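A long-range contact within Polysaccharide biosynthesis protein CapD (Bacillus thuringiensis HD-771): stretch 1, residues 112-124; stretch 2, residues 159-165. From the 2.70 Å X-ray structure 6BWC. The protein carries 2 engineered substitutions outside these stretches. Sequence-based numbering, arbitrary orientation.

Stretch 1, residues 112-124: VIKAAIAQKVKKV
Stretch 2, residues 159-165: SSETTFT

The most distinctive bond in this contact is made by a threonine side chain in the loop that links a helix to a strand. Thr162, chi1 -62° (m), donates from its OG1 to the backbone O of Val121 at 2.6 Å. Thr162 OG1 also lies 3.5 Å from Ala116 O and 4.0 Å from Lys120 C, so it sits beside the backbone that closes the helix.

That closure is a Schellman motif. Residues 112-118 are helical, with phi from -54° to -71° and psi from -37° to -54°; Gln119 follows at -91/5, and Lys120 swings to positive phi, 56/44. Two bonds run back into the last turn: Lys120 N to Ile117 O (3.2 Å) and Val121 N to Ala116 O (3.1 Å). Val121 at -61/152 and Lys122 at -78/-55 then lead the chain into the extended Lys123 (-145/155) and Val124 (-133/136).

In stretch 2, Ser160 (-69/137) and Glu161 (-82/-12) precede Thr162 (-60/129), and extended conformation continues through Thr163 (-102/146), Phe164 (-128/137) and Thr165 (-147/148). Ser160, chi1 166° (t), steadies this approach: its OG accepts from Thr162 N at 3.1 Å and also lies 4.0 Å from Ile117 CG1.

The strands pair in parallel, with Lys123 opposite Thr163 (CA-CA 4.5 Å) and Val124 opposite Phe164 (5.0 Å). Three backbone hydrogen bonds fix this register: Thr163 N to Lys122 O at 2.9 Å (N-H...O 153°), Val124 N to Thr163 O at 3.0 Å (140°), and Thr165 N to Val124 O at 3.0 Å (139°). Thr163 thus both donates and accepts, bonding to the residues before and after its partner. CA-H...O contacts supplement the pairing, including Lys123 CA to Thr163 O at 3.5 Å.

Alternation along the strands separates two kinds of packing. On one face, Lys123 CG meets Thr163 CG2 at 3.4 Å. The aliphatic part of the lysine suits this contact, while its extended chain (chi1 -54°, m; the other three t) leads the amine away to a partner elsewhere in the structure. Thr163, with chi1 off-well at -114°, offers CG2 to the lysine while its OG1 is hydrogen-bonded elsewhere in the structure.

On the other face, Val124 and Phe164 meet beneath the helix, whose axis approaches that of strand 163-165 to 10.4 Å at 152°, roughly antiparallel. Phe164 (chi1 -58°, m; chi2 -86°) loses 92 Å² to stretch 1 and brings the end of its ring nearer to it. Near the ring plane, at the edge, lie Ile113 O (4.0 Å from CZ) and Ile117 CG1 (3.8 Å from CZ). Val124 CG2 approaches Phe164 CE1 obliquely at 3.8 Å, as does Ala116 CB at 4.4 Å. Both isoleucines adopt m,t rotamers, and Val124 is t (-177°). The small methyl of Ala116 points toward stretch 2, and the apolar side chains suit a buried aromatic. Altogether the stretches bury 518 Å², summed over both sides.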

ATOM      1  N   VAL C 112      15.104  -6.485  -3.260  1.00 11.63           N
ATOM      2  CA  VAL C 112      16.565  -6.458  -3.311  1.00 11.60           C
ATOM      3  C   VAL C 112      17.066  -5.716  -4.572  1.00 11.91           C
ATOM      4  O   VAL C 112      17.842  -4.752  -4.483  1.00 11.61           O
ATOM      5  CB  VAL C 112      17.149  -7.889  -3.225  1.00 11.52           C
ATOM      6  CG1 VAL C 112      18.617  -7.957  -3.634  1.00 11.33           C
ATOM      7  CG2 VAL C 112      16.993  -8.416  -1.814  1.00 11.70           C
ATOM      8  N   ILE C 113      16.593  -6.158  -5.732  1.00 12.20           N
ATOM      9  CA  ILE C 113      17.039  -5.635  -7.025  1.00 12.71           C
ATOM     10  C   ILE C 113      16.848  -4.113  -7.129  1.00 13.33           C
ATOM     11  O   ILE C 113      17.782  -3.363  -7.469  1.00 13.53           O
ATOM     12  CB  ILE C 113      16.313  -6.385  -8.179  1.00 12.72           C
ATOM     13  CG1 ILE C 113      16.858  -7.826  -8.253  1.00 12.84           C
ATOM     14  CG2 ILE C 113      16.509  -5.675  -9.525  1.00 12.52           C
ATOM     15  CD1 ILE C 113      16.023  -8.819  -9.033  1.00 12.78           C
ATOM     16  N   LYS C 114      15.626  -3.686  -6.820  1.00 13.81           N
ATOM     17  CA  LYS C 114      15.222  -2.289  -6.808  1.00 14.19           C
ATOM     18  C   LYS C 114      16.048  -1.452  -5.810  1.00 14.03           C
ATOM     19  O   LYS C 114      16.512  -0.362  -6.131  1.00 13.93           O
ATOM     20  CB  LYS C 114      13.745  -2.260  -6.431  1.00 15.13           C
ATOM     21  CG  LYS C 114      13.038  -0.932  -6.594  1.00 16.28           C
ATOM     22  CD  LYS C 114      11.617  -0.976  -5.989  1.00 17.14           C
ATOM     23  CE  LYS C 114      11.149   0.421  -5.493  1.00 17.46           C
ATOM     24  NZ  LYS C 114      10.298   0.367  -4.254  1.00 17.43           N
ATOM     25  N   ALA C 115      16.225  -1.984  -4.604  1.00 13.85           N
ATOM     26  CA  ALA C 115      16.984  -1.329  -3.543  1.00 13.90           C
ATOM     27  C   ALA C 115      18.482  -1.225  -3.842  1.00 14.67           C
ATOM     28  O   ALA C 115      19.146  -0.242  -3.442  1.00 14.80           O
ATOM     29  CB  ALA C 115      16.799  -2.079  -2.235  1.00 13.66           C
ATOM     30  N   ALA C 116      19.013  -2.269  -4.490  1.00 15.01           N
ATOM     31  CA  ALA C 116      20.424  -2.364  -4.827  1.00 14.98           C
ATOM     32  C   ALA C 116      20.802  -1.374  -5.927  1.00 15.34           C
ATOM     33  O   ALA C 116      21.871  -0.730  -5.856  1.00 15.04           O
ATOM     34  CB  ALA C 116      20.745  -3.785  -5.242  1.00 15.26           C
ATOM     35  N   ILE C 117      19.921  -1.239  -6.925  1.00 15.63           N
ATOM     36  CA  ILE C 117      20.070  -0.194  -7.949  1.00 15.88           C
ATOM     37  C   ILE C 117      20.004   1.185  -7.317  1.00 16.36           C
ATOM     38  O   ILE C 117      20.842   2.017  -7.611  1.00 16.80           O
ATOM     39  CB  ILE C 117      19.011  -0.316  -9.065  1.00 15.65           C
ATOM     40  CG1 ILE C 117      19.299  -1.568  -9.902  1.00 15.43           C
ATOM     41  CG2 ILE C 117      18.986   0.930  -9.956  1.00 15.62           C
ATOM     42  CD1 ILE C 117      18.109  -2.077 -10.670  1.00 15.37           C
ATOM     43  N   ALA C 118      19.025   1.405  -6.440  1.00 17.14           N
ATOM     44  CA  ALA C 118      18.807   2.722  -5.817  1.00 17.75           C
ATOM     45  C   ALA C 118      19.985   3.185  -4.951  1.00 18.29           C
ATOM     46  O   ALA C 118      20.297   4.367  -4.957  1.00 18.61           O
ATOM     47  CB  ALA C 118      17.508   2.741  -5.012  1.00 17.43           C
ATOM     48  N   GLN C 119      20.636   2.262  -4.234  1.00 18.98           N
ATOM     49  CA  GLN C 119      21.800   2.591  -3.378  1.00 19.58           C
ATOM     50  C   GLN C 119      23.176   2.485  -4.069  1.00 19.64           C
ATOM     51  O   GLN C 119      24.229   2.664  -3.419  1.00 19.12           O
ATOM     52  CB  GLN C 119      21.782   1.732  -2.108  1.00 19.67           C
ATOM     53  CG  GLN C 119      20.620   2.069  -1.192  1.00 19.98           C
ATOM     54  CD  GLN C 119      20.891   3.267  -0.300  1.00 20.43           C
ATOM     55  OE1 GLN C 119      21.747   4.104  -0.601  1.00 20.69           O
ATOM     56  NE2 GLN C 119      20.184   3.335   0.832  1.00 20.92           N
ATOM     57  N   LYS C 120      23.162   2.210  -5.376  1.00 19.95           N
ATOM     58  CA  LYS C 120      24.373   2.144  -6.193  1.00 19.80           C
ATOM     59  C   LYS C 120      25.381   1.134  -5.632  1.00 19.38           C
ATOM     60  O   LYS C 120      26.576   1.413  -5.524  1.00 18.90           O
ATOM     61  CB  LYS C 120      24.977   3.532  -6.326  1.00 20.30           C
ATOM     62  CG  LYS C 120      23.931   4.568  -6.683  1.00 20.91           C
ATOM     63  CD  LYS C 120      24.542   5.896  -7.111  1.00 21.85           C
ATOM     64  CE  LYS C 120      23.587   6.688  -7.999  1.00 22.46           C
ATOM     65  NZ  LYS C 120      24.308   7.361  -9.112  1.00 23.16           N
ATOM     66  N   VAL C 121      24.840  -0.026  -5.258  1.00 18.93           N
ATOM     67  CA  VAL C 121      25.598  -1.206  -4.861  1.00 18.90           C
ATOM     68  C   VAL C 121      26.470  -1.659  -6.045  1.00 19.76           C
ATOM     69  O   VAL C 121      26.116  -1.433  -7.201  1.00 19.99           O
ATOM     70  CB  VAL C 121      24.599  -2.313  -4.425  1.00 18.73           C
ATOM     71  CG1 VAL C 121      25.207  -3.707  -4.412  1.00 18.77           C
ATOM     72  CG2 VAL C 121      24.003  -1.971  -3.068  1.00 18.81           C
ATOM     73  N   LYS C 122      27.603  -2.295  -5.761  1.00 20.97           N
ATOM     74  CA  LYS C 122      28.476  -2.799  -6.823  1.00 22.70           C
ATOM     75  C   LYS C 122      27.962  -4.108  -7.453  1.00 23.78           C
ATOM     76  O   LYS C 122      27.800  -4.175  -8.677  1.00 23.21           O
ATOM     77  CB  LYS C 122      29.918  -2.938  -6.336  1.00 23.03           C
ATOM     78  CG  LYS C 122      30.481  -1.617  -5.838  1.00 23.82           C
ATOM     79  CD  LYS C 122      31.989  -1.517  -6.003  1.00 25.16           C
ATOM     80  CE  LYS C 122      32.515  -0.165  -5.536  1.00 25.80           C
ATOM     81  NZ  LYS C 122      32.505  -0.031  -4.042  1.00 26.29           N
ATOM     82  N   LYS C 123      27.721  -5.128  -6.623  1.00 24.97           N
ATOM     83  CA  LYS C 123      27.259  -6.440  -7.088  1.00 25.59           C
ATOM     84  C   LYS C 123      26.296  -7.091  -6.116  1.00 23.56           C
ATOM     85  O   LYS C 123      26.328  -6.833  -4.915  1.00 20.93           O
ATOM     86  CB  LYS C 123      28.421  -7.415  -7.269  1.00 28.60           C
ATOM     87  CG  LYS C 123      29.562  -6.934  -8.155  1.00 32.22           C
ATOM     88  CD  LYS C 123      30.563  -8.071  -8.358  1.00 36.08           C
ATOM     89  CE  LYS C 123      31.723  -7.763  -9.308  1.00 37.80           C
ATOM     90  NZ  LYS C 123      32.357  -9.049  -9.742  1.00 38.27           N
ATOM     91  N   VAL C 124      25.478  -7.977  -6.682  1.00 22.40           N
ATOM     92  CA  VAL C 124      24.531  -8.810  -5.960  1.00 21.02           C
ATOM     93  C   VAL C 124      24.664 -10.233  -6.462  1.00 20.39           C
ATOM     94  O   VAL C 124      24.733 -10.458  -7.674  1.00 20.33           O
ATOM     95  CB  VAL C 124      23.094  -8.395  -6.258  1.00 20.88           C
ATOM     96  CG1 VAL C 124      22.107  -9.226  -5.434  1.00 20.77           C
ATOM     97  CG2 VAL C 124      22.936  -6.905  -6.016  1.00 21.16           C
ATOM     98  N   SER C 159      21.883   2.521 -16.906  1.00 21.62           N
ATOM     99  CA  SER C 159      23.134   3.172 -16.651  1.00 21.23           C
ATOM    100  C   SER C 159      23.643   2.861 -15.264  1.00 20.85           C
ATOM    101  O   SER C 159      24.631   3.453 -14.834  1.00 20.40           O
ATOM    102  CB  SER C 159      22.943   4.669 -16.823  1.00 21.94           C
ATOM    103  OG  SER C 159      24.134   5.220 -17.340  1.00 24.24           O
ATOM    104  N   SER C 160      22.968   1.939 -14.570  1.00 20.82           N
ATOM    105  CA  SER C 160      23.376   1.470 -13.250  1.00 20.98           C
ATOM    106  C   SER C 160      24.670   0.664 -13.467  1.00 22.78           C
ATOM    107  O   SER C 160      24.788  -0.084 -14.461  1.00 23.91           O
ATOM    108  CB  SER C 160      22.243   0.632 -12.602  1.00 20.32           C
ATOM    109  OG  SER C 160      22.651  -0.122 -11.478  1.00 19.45           O
ATOM    110  N   GLU C 161      25.651   0.876 -12.586  1.00 22.60           N
ATOM    111  CA  GLU C 161      26.852   0.063 -12.564  1.00 22.37           C
ATOM    112  C   GLU C 161      26.625  -1.233 -11.802  1.00 20.29           C
ATOM    113  O   GLU C 161      27.477  -2.114 -11.873  1.00 20.22           O
ATOM    114  CB  GLU C 161      28.025   0.824 -11.918  1.00 24.85           C
ATOM    115  CG  GLU C 161      28.369   2.175 -12.534  1.00 26.63           C
ATOM    116  CD  GLU C 161      28.658   2.142 -14.048  1.00 29.97           C
ATOM    117  OE1 GLU C 161      28.646   3.242 -14.649  1.00 33.99           O
ATOM    118  OE2 GLU C 161      28.901   1.066 -14.664  1.00 29.85           O
ATOM    119  N   THR C 162      25.507  -1.340 -11.068  1.00 18.58           N
ATOM    120  CA  THR C 162      25.186  -2.522 -10.243  1.00 17.62           C
ATOM    121  C   THR C 162      25.089  -3.812 -11.054  1.00 17.04           C
ATOM    122  O   THR C 162      24.351  -3.888 -11.997  1.00 17.74           O
ATOM    123  CB  THR C 162      23.857  -2.356  -9.464  1.00 16.89           C
ATOM    124  OG1 THR C 162      23.962  -1.251  -8.575  1.00 16.37           O
ATOM    125  CG2 THR C 162      23.539  -3.591  -8.631  1.00 16.91           C
ATOM    126  N   THR C 163      25.792  -4.838 -10.622  1.00 16.88           N
ATOM    127  CA  THR C 163      25.885  -6.094 -11.340  1.00 16.77           C
ATOM    128  C   THR C 163      24.960  -7.135 -10.681  1.00 16.76           C
ATOM    129  O   THR C 163      24.800  -7.108  -9.472  1.00 18.28           O
ATOM    130  CB  THR C 163      27.367  -6.504 -11.364  1.00 16.74           C
ATOM    131  OG1 THR C 163      27.819  -6.458 -12.715  1.00 16.81           O
ATOM    132  CG2 THR C 163      27.627  -7.906 -10.757  1.00 17.26           C
ATOM    133  N   PHE C 164      24.357  -8.043 -11.448  1.00 15.95           N
ATOM    134  CA  PHE C 164      23.546  -9.115 -10.849  1.00 15.88           C
ATOM    135  C   PHE C 164      23.943 -10.499 -11.347  1.00 16.42           C
ATOM    136  O   PHE C 164      24.178 -10.689 -12.531  1.00 17.02           O
ATOM    137  CB  PHE C 164      22.080  -8.890 -11.146  1.00 15.88           C
ATOM    138  CG  PHE C 164      21.553  -7.575 -10.646  1.00 15.53           C
ATOM    139  CD1 PHE C 164      21.085  -7.457  -9.343  1.00 15.42           C
ATOM    140  CD2 PHE C 164      21.515  -6.456 -11.489  1.00 15.06           C
ATOM    141  CE1 PHE C 164      20.591  -6.243  -8.882  1.00 15.63           C
ATOM    142  CE2 PHE C 164      21.027  -5.247 -11.044  1.00 14.84           C
ATOM    143  CZ  PHE C 164      20.560  -5.139  -9.742  1.00 15.58           C
ATOM    144  N   THR C 165      24.021 -11.470 -10.443  1.00 16.61           N
ATOM    145  CA  THR C 165      24.448 -12.814 -10.799  1.00 16.98           C
ATOM    146  C   THR C 165      23.732 -13.841  -9.953  1.00 17.04           C
ATOM    147  O   THR C 165      23.450 -13.597  -8.784  1.00 17.85           O
ATOM    148  CB  THR C 165      25.953 -13.025 -10.531  1.00 17.65           C
ATOM    149  OG1 THR C 165      26.676 -11.807 -10.746  1.00 19.17           O
ATOM    150  CG2 THR C 165      26.500 -14.100 -11.423  1.00 17.54           C
TER